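Local coordinates for protein UV damage endonuclease (Sulfolobus acidocaldarius, PDB 3TC3) that probably acts as a manganese-dependent endonuclease that nicks DNA at UV-induced and other lesions in DNA repair, at residues 246-251 with 281-286; 22-27 with 298-303; 215-220 with 238-243. All coordinates share one frame; numbering follows the deposited sequence.

Contact 1 (246-251 with 281-286)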
# COMPACT_ATOMS: atom_id res chain seq x y z
N ASP A 246 -9.24 13.39 -1.34
CA ASP A 246 -9.72 12.72 -2.56
C ASP A 246 -10.49 11.43 -2.18
O ASP A 246 -10.89 11.25 -1.03
CB ASP A 246 -8.55 12.46 -3.55
CG ASP A 246 -7.32 11.86 -2.88
OD1 ASP A 246 -7.37 11.55 -1.68
OD2 ASP A 246 -6.25 11.71 -3.54
N ARG A 247 -10.71 10.51 -3.12
CA ARG A 247 -11.40 9.33 -2.77
C ARG A 247 -10.55 8.46 -1.79
O ARG A 247 -9.37 8.20 -2.02
CB ARG A 247 -11.66 8.56 -4.06
CG ARG A 247 -12.51 7.39 -3.85
CD ARG A 247 -12.58 6.57 -5.10
NE ARG A 247 -13.44 7.20 -6.07
CZ ARG A 247 -13.71 6.67 -7.25
NH1 ARG A 247 -13.18 5.50 -7.61
NH2 ARG A 247 -14.52 7.31 -8.04
N PRO A 248 -11.17 7.93 -0.75
CA PRO A 248 -10.40 7.03 0.14
C PRO A 248 -9.94 5.76 -0.47
O PRO A 248 -10.57 5.25 -1.43
CB PRO A 248 -11.33 6.72 1.26
CG PRO A 248 -12.49 7.59 1.09
CD PRO A 248 -12.56 8.10 -0.30
N MET A 249 -8.84 5.22 0.06
CA MET A 249 -8.46 3.85 -0.21
C MET A 249 -8.84 3.02 0.92
O MET A 249 -8.68 3.44 2.07
CB MET A 249 -6.98 3.75 -0.37
CG MET A 249 -6.38 4.59 -1.50
SD MET A 249 -4.54 4.51 -1.51
CE MET A 249 -4.18 5.46 -2.92
N ILE A 250 -9.33 1.79 0.67
CA ILE A 250 -9.54 0.82 1.73
C ILE A 250 -8.80 -0.47 1.40
O ILE A 250 -8.60 -0.81 0.21
CB ILE A 250 -10.99 0.51 2.06
CG1 ILE A 250 -11.73 -0.07 0.93
CG2 ILE A 250 -11.76 1.84 2.41
CD1 ILE A 250 -13.25 -0.25 1.26
N ASP A 251 -8.37 -1.19 2.41
CA ASP A 251 -7.76 -2.54 2.26
C ASP A 251 -8.77 -3.61 2.60
O ASP A 251 -9.31 -3.61 3.74
CB ASP A 251 -6.56 -2.73 3.16
CG ASP A 251 -5.30 -1.98 2.70
OD1 ASP A 251 -5.14 -1.63 1.56
OD2 ASP A 251 -4.39 -1.85 3.53
N ASP A 281 -19.54 2.89 -1.05
CA ASP A 281 -19.32 3.40 -2.40
C ASP A 281 -18.29 4.49 -2.39
O ASP A 281 -17.86 4.93 -1.31
CB ASP A 281 -20.63 3.86 -3.12
CG ASP A 281 -20.53 3.84 -4.68
OD1 ASP A 281 -19.46 3.64 -5.34
OD2 ASP A 281 -21.62 3.99 -5.32
N GLU A 282 -17.81 4.83 -3.58
CA GLU A 282 -16.92 5.97 -3.71
C GLU A 282 -15.63 5.74 -2.91
O GLU A 282 -15.24 6.55 -2.06
CB GLU A 282 -17.66 7.29 -3.28
CG GLU A 282 -16.77 8.49 -3.26
CD GLU A 282 -16.70 9.25 -4.58
OE1 GLU A 282 -17.76 9.71 -5.09
OE2 GLU A 282 -15.55 9.42 -5.08
N VAL A 283 -15.01 4.58 -3.15
CA VAL A 283 -13.77 4.16 -2.44
C VAL A 283 -12.99 3.28 -3.39
O VAL A 283 -13.59 2.60 -4.26
CB VAL A 283 -13.99 3.35 -1.17
CG1 VAL A 283 -14.68 4.08 -0.07
CG2 VAL A 283 -14.79 2.03 -1.45
N ASP A 284 -11.67 3.33 -3.35
CA ASP A 284 -10.80 2.40 -4.12
C ASP A 284 -10.38 1.25 -3.22
O ASP A 284 -9.96 1.51 -2.13
CB ASP A 284 -9.62 3.20 -4.64
CG ASP A 284 -10.07 4.19 -5.75
OD1 ASP A 284 -11.13 3.93 -6.37
OD2 ASP A 284 -9.31 5.14 -5.90
N ILE A 285 -10.66 0.03 -3.66
CA ILE A 285 -10.55 -1.17 -2.82
C ILE A 285 -9.30 -1.99 -3.21
O ILE A 285 -9.21 -2.49 -4.35
CB ILE A 285 -11.75 -2.06 -2.97
CG1 ILE A 285 -13.02 -1.36 -2.54
CG2 ILE A 285 -11.64 -3.32 -2.09
CD1 ILE A 285 -14.34 -2.20 -2.95
N MET A 286 -8.35 -2.12 -2.27
CA MET A 286 -7.16 -2.95 -2.54
C MET A 286 -7.34 -4.32 -1.96
O MET A 286 -7.58 -4.45 -0.72
CB MET A 286 -5.96 -2.32 -1.82
CG MET A 286 -4.61 -3.09 -2.08
SD MET A 286 -4.19 -3.34 -3.82
CE MET A 286 -4.09 -1.62 -4.35

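Contact 2 (22-27 with 298-303)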
# COMPACT_ATOMS: atom_id res chain seq x y z
N MET A 22 -16.31 2.66 -7.76
CA MET A 22 -15.22 1.95 -7.01
C MET A 22 -14.18 1.41 -7.98
O MET A 22 -14.55 0.87 -9.06
CB MET A 22 -15.80 0.83 -6.18
CG MET A 22 -16.52 1.36 -4.90
SD MET A 22 -17.52 0.01 -4.19
CE MET A 22 -17.43 0.29 -2.45
N ARG A 23 -12.88 1.57 -7.67
CA ARG A 23 -11.80 0.93 -8.42
C ARG A 23 -11.36 -0.27 -7.63
O ARG A 23 -11.44 -0.20 -6.40
CB ARG A 23 -10.58 1.82 -8.63
CG ARG A 23 -10.87 3.02 -9.48
CD ARG A 23 -9.54 3.76 -9.26
NE ARG A 23 -9.42 4.90 -10.09
CZ ARG A 23 -9.32 6.14 -9.67
NH1 ARG A 23 -9.35 6.47 -8.39
NH2 ARG A 23 -9.21 7.08 -10.60
N VAL A 24 -10.97 -1.32 -8.32
CA VAL A 24 -10.41 -2.50 -7.68
C VAL A 24 -8.90 -2.59 -7.92
O VAL A 24 -8.44 -2.26 -9.00
CB VAL A 24 -11.05 -3.74 -8.41
CG1 VAL A 24 -10.34 -5.10 -8.04
CG2 VAL A 24 -12.57 -3.77 -8.22
N GLY A 25 -8.14 -2.97 -6.87
CA GLY A 25 -6.72 -3.29 -7.03
C GLY A 25 -6.29 -4.58 -6.43
O GLY A 25 -7.00 -5.19 -5.68
N TYR A 26 -5.04 -4.94 -6.83
CA TYR A 26 -4.35 -6.07 -6.13
C TYR A 26 -2.90 -5.67 -5.92
O TYR A 26 -2.46 -4.60 -6.38
CB TYR A 26 -4.56 -7.40 -6.79
CG TYR A 26 -4.02 -7.46 -8.18
CD1 TYR A 26 -4.74 -6.88 -9.29
CD2 TYR A 26 -2.75 -8.08 -8.44
CE1 TYR A 26 -4.22 -6.92 -10.60
CE2 TYR A 26 -2.24 -8.09 -9.75
CZ TYR A 26 -2.96 -7.48 -10.79
OH TYR A 26 -2.40 -7.58 -12.07
N VAL A 27 -2.14 -6.58 -5.30
CA VAL A 27 -0.83 -6.16 -4.70
C VAL A 27 0.35 -6.83 -5.41
O VAL A 27 0.42 -8.07 -5.53
CB VAL A 27 -0.83 -6.62 -3.24
CG1 VAL A 27 0.59 -6.43 -2.56
CG2 VAL A 27 -1.95 -5.86 -2.47
N LYS A 298 -12.61 -11.57 -9.80
CA LYS A 298 -13.90 -11.92 -9.19
C LYS A 298 -14.51 -10.58 -8.74
O LYS A 298 -15.73 -10.33 -8.94
CB LYS A 298 -13.67 -12.82 -7.98
CG LYS A 298 -13.10 -14.29 -8.17
CD LYS A 298 -12.81 -14.89 -6.68
CE LYS A 298 -12.63 -16.37 -6.59
NZ LYS A 298 -12.70 -16.61 -5.09
N ALA A 299 -13.69 -9.66 -8.15
CA ALA A 299 -14.32 -8.44 -7.68
C ALA A 299 -14.84 -7.51 -8.81
O ALA A 299 -15.88 -6.88 -8.65
CB ALA A 299 -13.28 -7.68 -6.78
N VAL A 300 -14.10 -7.46 -9.95
CA VAL A 300 -14.55 -6.64 -11.08
C VAL A 300 -15.93 -7.20 -11.55
O VAL A 300 -16.83 -6.38 -11.80
CB VAL A 300 -13.49 -6.76 -12.19
CG1 VAL A 300 -14.06 -6.27 -13.54
CG2 VAL A 300 -12.34 -5.90 -11.90
N LYS A 301 -16.02 -8.50 -11.60
CA LYS A 301 -17.28 -9.17 -12.05
C LYS A 301 -18.45 -8.78 -11.13
O LYS A 301 -19.48 -8.35 -11.65
CB LYS A 301 -17.09 -10.67 -12.11
CG LYS A 301 -18.28 -11.44 -12.71
CD LYS A 301 -18.20 -12.92 -12.28
CE LYS A 301 -19.01 -13.08 -10.97
NZ LYS A 301 -18.86 -14.38 -10.19
N VAL A 302 -18.24 -8.78 -9.80
CA VAL A 302 -19.28 -8.38 -8.83
C VAL A 302 -19.62 -6.91 -9.02
O VAL A 302 -20.79 -6.52 -9.07
CB VAL A 302 -18.85 -8.73 -7.37
CG1 VAL A 302 -19.77 -8.12 -6.37
CG2 VAL A 302 -18.72 -10.24 -7.18
N LEU A 303 -18.60 -6.06 -9.11
CA LEU A 303 -18.86 -4.62 -9.16
C LEU A 303 -19.60 -4.22 -10.43
O LEU A 303 -20.40 -3.29 -10.37
CB LEU A 303 -17.59 -3.74 -9.01
CG LEU A 303 -16.97 -3.93 -7.63
CD1 LEU A 303 -15.65 -3.26 -7.56
CD2 LEU A 303 -17.82 -3.34 -6.56

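Contact 3 (215-220 with 238-243). With MN (manganese (II) ion), chain C.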
# COMPACT_ATOMS: atom_id res chain seq x y z
N ILE A 215 -2.89 13.42 8.15
CA ILE A 215 -2.59 12.10 7.48
C ILE A 215 -3.88 11.32 7.18
O ILE A 215 -4.57 11.01 8.10
CB ILE A 215 -1.68 11.26 8.36
CG1 ILE A 215 -0.32 11.99 8.53
CG2 ILE A 215 -1.36 9.95 7.65
CD1 ILE A 215 0.47 11.32 9.65
N PRO A 216 -4.15 10.98 5.94
CA PRO A 216 -5.35 10.07 5.70
C PRO A 216 -5.18 8.70 6.27
O PRO A 216 -4.06 8.17 6.41
CB PRO A 216 -5.45 10.05 4.17
CG PRO A 216 -4.55 11.25 3.70
CD PRO A 216 -3.42 11.30 4.67
N VAL A 217 -6.29 8.13 6.68
CA VAL A 217 -6.35 6.80 7.21
C VAL A 217 -6.90 5.81 6.19
O VAL A 217 -8.00 6.01 5.67
CB VAL A 217 -7.22 6.79 8.49
CG1 VAL A 217 -7.29 5.33 9.14
CG2 VAL A 217 -6.66 7.83 9.51
N ILE A 218 -6.11 4.79 5.95
CA ILE A 218 -6.64 3.63 5.18
C ILE A 218 -7.31 2.67 6.14
O ILE A 218 -6.66 2.15 7.08
CB ILE A 218 -5.47 2.86 4.49
CG1 ILE A 218 -4.91 3.69 3.39
CG2 ILE A 218 -6.03 1.49 3.85
CD1 ILE A 218 -3.91 2.96 2.47
N PHE A 219 -8.59 2.40 5.88
CA PHE A 219 -9.33 1.38 6.64
C PHE A 219 -9.11 -0.04 6.16
O PHE A 219 -9.27 -0.30 5.00
CB PHE A 219 -10.83 1.71 6.45
CG PHE A 219 -11.76 0.78 7.16
CD1 PHE A 219 -11.91 0.84 8.57
CD2 PHE A 219 -12.45 -0.20 6.45
CE1 PHE A 219 -12.79 0.01 9.19
CE2 PHE A 219 -13.32 -1.06 7.11
CZ PHE A 219 -13.49 -0.96 8.51
N ASP A 220 -8.70 -0.90 7.04
CA ASP A 220 -8.52 -2.32 6.76
C ASP A 220 -9.62 -3.04 7.47
O ASP A 220 -9.71 -2.99 8.67
CB ASP A 220 -7.19 -2.75 7.24
CG ASP A 220 -6.97 -4.17 6.88
OD1 ASP A 220 -7.67 -5.08 7.30
OD2 ASP A 220 -5.99 -4.37 6.06
N SER A 238 -17.22 6.15 7.41
CA SER A 238 -17.60 7.51 7.29
C SER A 238 -16.55 8.38 7.99
O SER A 238 -16.23 9.46 7.53
CB SER A 238 -18.93 7.71 7.97
OG SER A 238 -19.16 9.08 8.09
N LEU A 239 -16.10 7.91 9.15
CA LEU A 239 -15.06 8.63 9.92
C LEU A 239 -13.76 8.74 9.09
O LEU A 239 -13.19 9.85 8.96
CB LEU A 239 -14.80 7.91 11.24
CG LEU A 239 -15.88 8.14 12.33
CD1 LEU A 239 -15.60 7.13 13.41
CD2 LEU A 239 -15.79 9.50 12.95
N VAL A 240 -13.31 7.62 8.55
CA VAL A 240 -12.08 7.64 7.80
C VAL A 240 -12.18 8.44 6.51
O VAL A 240 -11.21 9.16 6.10
CB VAL A 240 -11.66 6.15 7.58
CG1 VAL A 240 -10.92 6.05 6.30
CG2 VAL A 240 -11.06 5.54 8.80
N ARG A 241 -13.39 8.45 5.84
CA ARG A 241 -13.56 9.31 4.63
C ARG A 241 -13.19 10.79 4.79
O ARG A 241 -12.63 11.41 3.88
CB ARG A 241 -15.02 9.19 4.06
CG ARG A 241 -15.30 9.91 2.78
CD ARG A 241 -16.84 9.78 2.44
NE ARG A 241 -17.19 8.36 2.23
CZ ARG A 241 -16.88 7.63 1.14
NH1 ARG A 241 -16.14 8.12 0.14
NH2 ARG A 241 -17.27 6.36 1.13
N ARG A 242 -13.51 11.37 5.94
CA ARG A 242 -13.26 12.77 6.22
C ARG A 242 -11.73 13.07 6.34
O ARG A 242 -11.33 14.23 6.35
CB ARG A 242 -14.05 13.15 7.47
CG ARG A 242 -15.49 12.81 7.23
CD ARG A 242 -16.44 13.53 8.19
NE ARG A 242 -15.92 13.67 9.57
CZ ARG A 242 -16.43 13.04 10.64
NH1 ARG A 242 -17.49 12.23 10.52
NH2 ARG A 242 -15.87 13.22 11.83
N THR A 243 -10.88 12.03 6.43
CA THR A 243 -9.45 12.25 6.50
C THR A 243 -8.79 12.32 5.15
O THR A 243 -7.62 12.61 5.08
CB THR A 243 -8.71 11.22 7.34
OG1 THR A 243 -8.72 9.95 6.65
CG2 THR A 243 -9.42 11.02 8.72
MN MN C . -4.26 -4.08 5.20
O HOH W 1 -1.97 -3.74 4.62

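Contact 1 (246-251 with 281-286)
Met-249, Ile-250 and Asp-251 pair in parallel with Asp-284, Ile-285 and Met-286, the two short strand axes lying 4.8 Å apart with 30° between them. Three backbone bonds join the strands. Asp-284 N donates to Pro-248 O, Ile-250 N to Asp-284 O and Met-286 N to Ile-250 O, the last at 2.8 Å and practically straight. Just before the paired residues, Arg-247 reaches across to two acids. Its CG is anti to the backbone N (chi1 -173°), and a bend at chi3 turns the guanidinium between them. Arg-247 NH1 bonds to Asp-284 OD1 at 2.9 Å, with the oxygen in the guanidinium plane and used on its syn side. Arg-247 NE meets Glu-282 OE2 at 3.2 Å, from above the carboxylate plane, so this salt bridge is less well aligned. CD of Arg-247 also lies against the Asp-284 carboxylate. Asp-284 OD2 is held by Arg-23 and Arg-117, and this cluster of arginines would favour a charged carboxylate. On the opposite face of the sheet, Ile-250 and Ile-285 lie side by side, CG1 to CG1 at 3.9 Å. Ile-250 CD1 extends further, to Val-283 CG2, also at 3.9 Å. On the face of Asp-284, the Asp-251 side chain runs alongside Met-286, with OD1 of Asp-251 3.5 Å from CB of Met-286. Arg-78 forms a salt bridge with Asp-251 OD1, and Gln-160 hydrogen-bonds OD2. Asp-251 is part of the manganese site, its side chain about 3 Å from the ion. With helix 270-279 between them, the strands form a beta-alpha-beta unit of a TIM barrel, its last two strands, with a metal-site acid near the C-terminal end of the first.

Contact 2 (22-27 with 298-303)
The Val-24 side chain points at the helix, and its chi1 of 169° sets CG1, anti to the backbone N, by Ala-299 and CG2, anti to the carbonyl carbon, by Val-300. Leu-303 has CG anti to its own carbonyl carbon (chi1 -65°), and from there its CD2 reaches the sulfur of Met-22. The Val-24 methyls divide their partners. CG1 of Val-24 meets CB of Ala-299 at 4.1 Å. CG2 of Val-24 faces Val-300 CG2 at 4.3 Å. Val-24 is thus received by two successive residues of the helix. The fold explains the pairing. Strand 22-27 opens the TIM barrel and helix 293-305 is its last helix, so the contact joins the two ends of the chain where the barrel closes. Over these short segments, 22-27 and 298-303 run almost antiparallel, at 171°, with their axes 8.9 Å apart. Nearer the start of the strand, Met-22 lies across Leu-303 at about a right angle, and SD of Met-22 touches CD2 of Leu-303 at 4.1 Å. The Met-22 side chain also touches Val-283 and Ile-285 of the neighbouring strand. No hydrogen bond crosses between 22-27 and 298-303; the contact is apolar and buried. Phe-273 and Val-277 of helix 270-279 flank it, touching Ala-299 and Leu-303 respectively.

Contact 3 (215-220 with 238-243)
Thr-243 makes the one hydrogen bond across this contact, through its hydroxyl. Val-217 N donates to Thr-243 OG1 at 3.0 Å and an angle of 172°. The same OG1 of Thr-243 donates to Val-240 O at 2.7 Å, in the carbonyl plane and on a lone pair. With chi1 of 70°, OG1 sits between the backbone N and the carbonyl carbon, where it can serve both partners. Val-240 O is gripped twice, since Thr-243 N also bonds to it at 2.9 Å. Thr-243 and Val-240 are thereby tied to Val-217 at the start of the strand. A weaker CA-H...O contact runs from Pro-216 CA to Thr-243 O at 3.5 Å. The apolar contacts centre on Val-240. CG2 of Val-240 meets CG1 of Val-217 at 3.8 Å, the two side chains crossing at about a right angle. CG1 of Val-240 lies 4.3 Å from CB of Phe-219. Metal binding belongs to the far end of the strand. Asp-220 OD2 binds manganese at 2.0 Å, and a water, Glu-195 and Glu-288 are further ligands. Asp-220 OD1 caps the following helix through His-223 N. Strand 217-220 runs between strands 192-195 and 249-252 in the barrel. Val-217 and Phe-219 point outward from it, to a layer where helix 203-213 touches both and helix 233-241 packs alongside.

All three contacts belong to one closed eight-stranded parallel barrel. Contact 3 uses strand 217-220, contact 1 the next two strands, 249-252 and 283-287, and contact 2 the first strand, 22-27, which neighbours 283-287. The four strands are consecutive around the barrel. Centres of contacts 1 and 3 are about 9 Å apart, those of 1 and 2 about 11 Å, and those of 2 and 3 about 20 Å. Along the chain, contact 3 closes before contact 1 opens, and both are nested within the loop closed by contact 2. Contacts 1 and 3 each bring an acid to the same manganese site, while contact 2 packs the last helix on the first strand, beside the barrel's closure.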